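Local coordinates for precorrin-8x Methyl Mutase (Thermus thermophilus, PDB 1V9C) that catalyses the methyl shift that isomerises precorrin-8x, a step in the biosynthesis of adenosylcobalamin, at the interface of chains A and B. Coordinates in Å, arbitrary orientation; residue numbers count along the deposited sequence, not the author numbering. Chains: chain A/B, Precorrin-8x Methyl Mutase.

Contact 1: the interface of chains A and B. Residues chain A 37-41; chain B 161-163, 186-187.
The methyl group of A:Ala41 pushes into chain B and meets the backbone of B:Arg186, with CB 3.2 Å from that residue's carbonyl O. This is the tight part of the interface. The same methyl also lies 3.7 Å from B:Arg186 CB and 3.7 Å from B:Val161 CG2, while the CA of B:Lys187 also lies beside it. A:Ala41 follows helix 30-40 directly, and its left-handed backbone (phi 56°) turns the methyl toward chain B; a longer side chain would probably crowd the B:Arg186 backbone.

B:Val161 supplies the other half of the packing. Its CG2, anti to the backbone N, reaches the carbonyl carbon of A:Thr40 at 3.4 Å, and CG1 and CG2 both lean on the carbonyl oxygen of A:Ala39. A branched, rigid valine thus covers the last turn of the helix with two methyls at once. No polar atom of one chain bonds to the other here, so the fit depends on shape.

Packing is looser at the B:Phe163 ring. Its far atoms approach the end of helix 30-40 and the residue after it, CE2 lying 4.2 Å from A:His38 CA and CZ 4.0 Å from A:Ala41 CA; A:His38 is probably the family's catalytic histidine. On a separate flank the extended aliphatic chain of B:Lys187 packs on the A:Ala41 carbonyl, with CE 3.5 Å from O, and carries its amine beyond. B:Arg186 turns back within its own chain, bending at chi2 (-142°) and chi3 (117°), and the CA of B:Phe163 rests 3.6 Å above the plane of its guanidinium, over the centre.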
loop_
_atom_site.group_PDB
_atom_site.type_symbol
_atom_site.label_atom_id
_atom_site.label_comp_id
_atom_site.label_asym_id
_atom_site.label_seq_id
_atom_site.Cartn_x
_atom_site.Cartn_y
_atom_site.Cartn_z
ATOM N N ILE A 37 -4.872 -11.691 -1.589
ATOM C CA ILE A 37 -5.940 -11.780 -0.591
ATOM C C ILE A 37 -5.291 -11.543 0.764
ATOM O O ILE A 37 -5.777 -10.772 1.592
ATOM C CB ILE A 37 -6.549 -13.196 -0.542
ATOM C CG1 ILE A 37 -7.274 -13.513 -1.848
ATOM C CG2 ILE A 37 -7.480 -13.315 0.643
ATOM C CD1 ILE A 37 -7.530 -14.979 -2.030
ATOM N N HIS A 38 -4.192 -12.247 0.972
ATOM C CA HIS A 38 -3.436 -12.175 2.209
ATOM C C HIS A 38 -3.022 -10.748 2.558
ATOM O O HIS A 38 -3.065 -10.353 3.720
ATOM C CB HIS A 38 -2.204 -13.056 2.070
ATOM C CG HIS A 38 -1.114 -12.741 3.044
ATOM N ND1 HIS A 38 -1.087 -13.249 4.322
ATOM C CD2 HIS A 38 0.014 -12.003 2.906
ATOM C CE1 HIS A 38 0.015 -12.845 4.930
ATOM N NE2 HIS A 38 0.700 -12.089 4.092
ATOM N N ALA A 39 -2.644 -9.977 1.542
ATOM C CA ALA A 39 -2.173 -8.615 1.739
ATOM C C ALA A 39 -3.266 -7.605 2.004
ATOM O O ALA A 39 -2.984 -6.522 2.503
ATOM C CB ALA A 39 -1.335 -8.170 0.523
ATOM N N THR A 40 -4.507 -7.961 1.684
ATOM C CA THR A 40 -5.631 -7.052 1.877
ATOM C C THR A 40 -6.764 -7.537 2.812
ATOM O O THR A 40 -7.632 -6.752 3.175
ATOM C CB THR A 40 -6.292 -6.751 0.527
ATOM O OG1 THR A 40 -6.864 -7.969 0.018
ATOM C CG2 THR A 40 -5.243 -6.223 -0.495
ATOM N N ALA A 41 -6.755 -8.809 3.183
ATOM C CA ALA A 41 -7.832 -9.394 3.987
ATOM C C ALA A 41 -9.146 -9.153 3.227
ATOM O O ALA A 41 -10.196 -8.953 3.822
ATOM C CB ALA A 41 -7.893 -8.758 5.362
ATOM N N VAL B 161 -3.132 -5.346 8.739
ATOM C CA VAL B 161 -4.020 -6.178 7.934
ATOM C C VAL B 161 -3.515 -7.591 8.151
ATOM O O VAL B 161 -2.336 -7.782 8.409
ATOM C CB VAL B 161 -3.942 -5.775 6.424
ATOM C CG1 VAL B 161 -2.514 -5.819 5.970
ATOM C CG2 VAL B 161 -4.829 -6.706 5.544
ATOM N N GLY B 162 -4.395 -8.584 8.103
ATOM C CA GLY B 162 -3.920 -9.940 8.304
ATOM C C GLY B 162 -4.811 -10.889 9.080
ATOM O O GLY B 162 -5.922 -10.544 9.487
ATOM N N PHE B 163 -4.286 -12.089 9.307
ATOM C CA PHE B 163 -5.016 -13.153 9.983
ATOM C C PHE B 163 -4.356 -13.668 11.266
ATOM O O PHE B 163 -4.862 -14.589 11.911
ATOM C CB PHE B 163 -5.205 -14.306 8.995
ATOM C CG PHE B 163 -5.903 -13.903 7.721
ATOM C CD1 PHE B 163 -7.268 -14.131 7.557
ATOM C CD2 PHE B 163 -5.197 -13.279 6.694
ATOM C CE1 PHE B 163 -7.919 -13.748 6.394
ATOM C CE2 PHE B 163 -5.839 -12.888 5.520
ATOM C CZ PHE B 163 -7.206 -13.124 5.370
ATOM N N ARG B 186 -10.003 -7.614 9.988
ATOM C CA ARG B 186 -8.732 -8.062 9.434
ATOM C C ARG B 186 -8.190 -7.111 8.367
ATOM O O ARG B 186 -7.028 -7.219 7.980
ATOM C CB ARG B 186 -8.871 -9.462 8.831
ATOM C CG ARG B 186 -9.668 -10.395 9.697
ATOM C CD ARG B 186 -9.130 -11.795 9.689
ATOM N NE ARG B 186 -8.685 -12.152 11.031
ATOM C CZ ARG B 186 -8.388 -13.383 11.423
ATOM N NH1 ARG B 186 -8.485 -14.396 10.571
ATOM N NH2 ARG B 186 -8.006 -13.601 12.671
ATOM N N LYS B 187 -9.029 -6.193 7.905
ATOM C CA LYS B 187 -8.629 -5.240 6.880
ATOM C C LYS B 187 -7.828 -4.077 7.413
ATOM O O LYS B 187 -7.984 -3.676 8.564
ATOM C CB LYS B 187 -9.844 -4.688 6.143
ATOM C CG LYS B 187 -10.501 -5.687 5.238
ATOM C CD LYS B 187 -11.519 -5.032 4.339
ATOM C CE LYS B 187 -12.000 -6.033 3.313
ATOM N NZ LYS B 187 -12.809 -5.377 2.267
#

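Contact 2: the interface of chains A and B. Residues chain A 163-164; chain B 8, 11-12, 15.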
loop_
_atom_site.group_PDB
_atom_site.type_symbol
_atom_site.label_atom_id
_atom_site.label_comp_id
_atom_site.label_asym_id
_atom_site.label_seq_id
_atom_site.Cartn_x
_atom_site.Cartn_y
_atom_site.Cartn_z
ATOM N N PHE A 163 -11.393 5.699 -9.478
ATOM C CA PHE A 163 -12.736 6.007 -9.952
ATOM C C PHE A 163 -12.871 6.651 -11.334
ATOM O O PHE A 163 -13.973 6.697 -11.901
ATOM C CB PHE A 163 -13.398 6.895 -8.913
ATOM C CG PHE A 163 -13.515 6.245 -7.571
ATOM C CD1 PHE A 163 -14.559 5.358 -7.301
ATOM C CD2 PHE A 163 -12.545 6.454 -6.601
ATOM C CE1 PHE A 163 -14.632 4.685 -6.091
ATOM C CE2 PHE A 163 -12.605 5.783 -5.376
ATOM C CZ PHE A 163 -13.650 4.898 -5.123
ATOM N N VAL A 164 -11.767 7.153 -11.876
ATOM C CA VAL A 164 -11.801 7.788 -13.188
ATOM C C VAL A 164 -10.678 7.211 -14.038
ATOM O O VAL A 164 -9.533 7.103 -13.574
ATOM C CB VAL A 164 -11.579 9.326 -13.101
ATOM C CG1 VAL A 164 -12.121 9.995 -14.356
ATOM C CG2 VAL A 164 -12.232 9.903 -11.849
ATOM N N ILE B 8 -8.839 15.835 -11.229
ATOM C CA ILE B 8 -9.203 14.427 -11.200
ATOM C C ILE B 8 -9.356 13.955 -9.756
ATOM O O ILE B 8 -10.330 13.275 -9.428
ATOM C CB ILE B 8 -8.145 13.555 -11.929
ATOM C CG1 ILE B 8 -8.011 13.997 -13.388
ATOM C CG2 ILE B 8 -8.542 12.096 -11.882
ATOM C CD1 ILE B 8 -9.299 13.932 -14.183
ATOM N N GLU B 11 -12.390 15.415 -8.330
ATOM C CA GLU B 11 -13.496 14.705 -8.961
ATOM C C GLU B 11 -13.695 13.372 -8.263
ATOM O O GLU B 11 -14.801 13.035 -7.842
ATOM C CB GLU B 11 -13.199 14.441 -10.429
ATOM C CG GLU B 11 -14.287 13.652 -11.157
ATOM C CD GLU B 11 -13.827 13.115 -12.507
ATOM O OE1 GLU B 11 -14.685 12.851 -13.376
ATOM O OE2 GLU B 11 -12.605 12.940 -12.696
ATOM N N SER B 12 -12.611 12.613 -8.146
ATOM C CA SER B 12 -12.658 11.315 -7.498
ATOM C C SER B 12 -13.196 11.360 -6.074
ATOM O O SER B 12 -13.836 10.410 -5.638
ATOM C CB SER B 12 -11.277 10.670 -7.500
ATOM O OG SER B 12 -11.073 9.953 -8.698
ATOM N N ILE B 15 -16.996 11.704 -6.261
ATOM C CA ILE B 15 -17.572 10.396 -6.550
ATOM C C ILE B 15 -17.723 9.525 -5.307
ATOM O O ILE B 15 -18.727 8.835 -5.148
ATOM C CB ILE B 15 -16.725 9.651 -7.605
ATOM C CG1 ILE B 15 -16.780 10.426 -8.927
ATOM C CG2 ILE B 15 -17.196 8.196 -7.742
ATOM C CD1 ILE B 15 -16.124 9.728 -10.096
#
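A:Val164 and B:Glu11 meet tip to tip, the two methyls of the valine against the carboxylate of the glutamate. From CB outward, A:Val164 engages helix 6-20 of chain B with each of its side-chain atoms. CB lies 3.8 Å from B:Glu11 OE2, while B:Ile8 CG2 borders it more distantly. CG1, anti to the backbone N (chi1 -159°), touches the same carboxylate oxygen at 3.4 Å. CG2 goes deepest: it is 3.2 Å from B:Glu11 OE2 and 3.4 Å from the hydroxyl OG of B:Ser12, wedged between two residues that are neighbours on the helix. Valine suits this place because its fork offers two methyls from a short stem.

B:Glu11 suits its place by length: CG is anti to the backbone N (chi1 178°), and the chain, straight beyond, carries the contact out to the valine. No nitrogen or oxygen of A:Phe163 or A:Val164 is within bonding distance of the carboxylate, so the contact is one of packing, not charge pairing. An alanine at B:Glu11 would take away the carboxylate on which both methyls of A:Val164 pack, and would probably open a gap beside helix 6-20 and let the valine loosen.

One turn further along, A:Phe163 and B:Ile15 run antiparallel alongside one another. The ring atom CD1 lies 3.9 Å from B:Ile15 CG2, and CB of the phenylalanine sits 3.8 Å from B:Ser12 OG. The small side chain of B:Ser12 probably allows the loop to approach the helix, and the branched isoleucine gives the aromatic ring an apolar neighbour; its CD1 also touches A:Phe163 CB at 4.1 Å.

In the doubly wound fold, A:Phe163 and A:Val164 belong to the loop between strand 155-158 and helix 166-173, and this loop lies across the amino-terminal helix of the other subunit.

The centres of the C-alpha atoms of contact 1 and contact 2 are about 26 Å apart, yet both use the loop that follows strand 155-158, taken from opposite chains. Phe163 is common to them: the copy in chain B takes part in contact 1 and the copy in chain A in contact 2. Because the interface is two-fold symmetric, each loop would probably bridge two elements of its partner, the end of helix 30-40 and the amino-terminal helix, and the two symmetry-related loops together spread the contact. Such an arrangement fits a stable homodimer, although the structure alone does not prove one in solution.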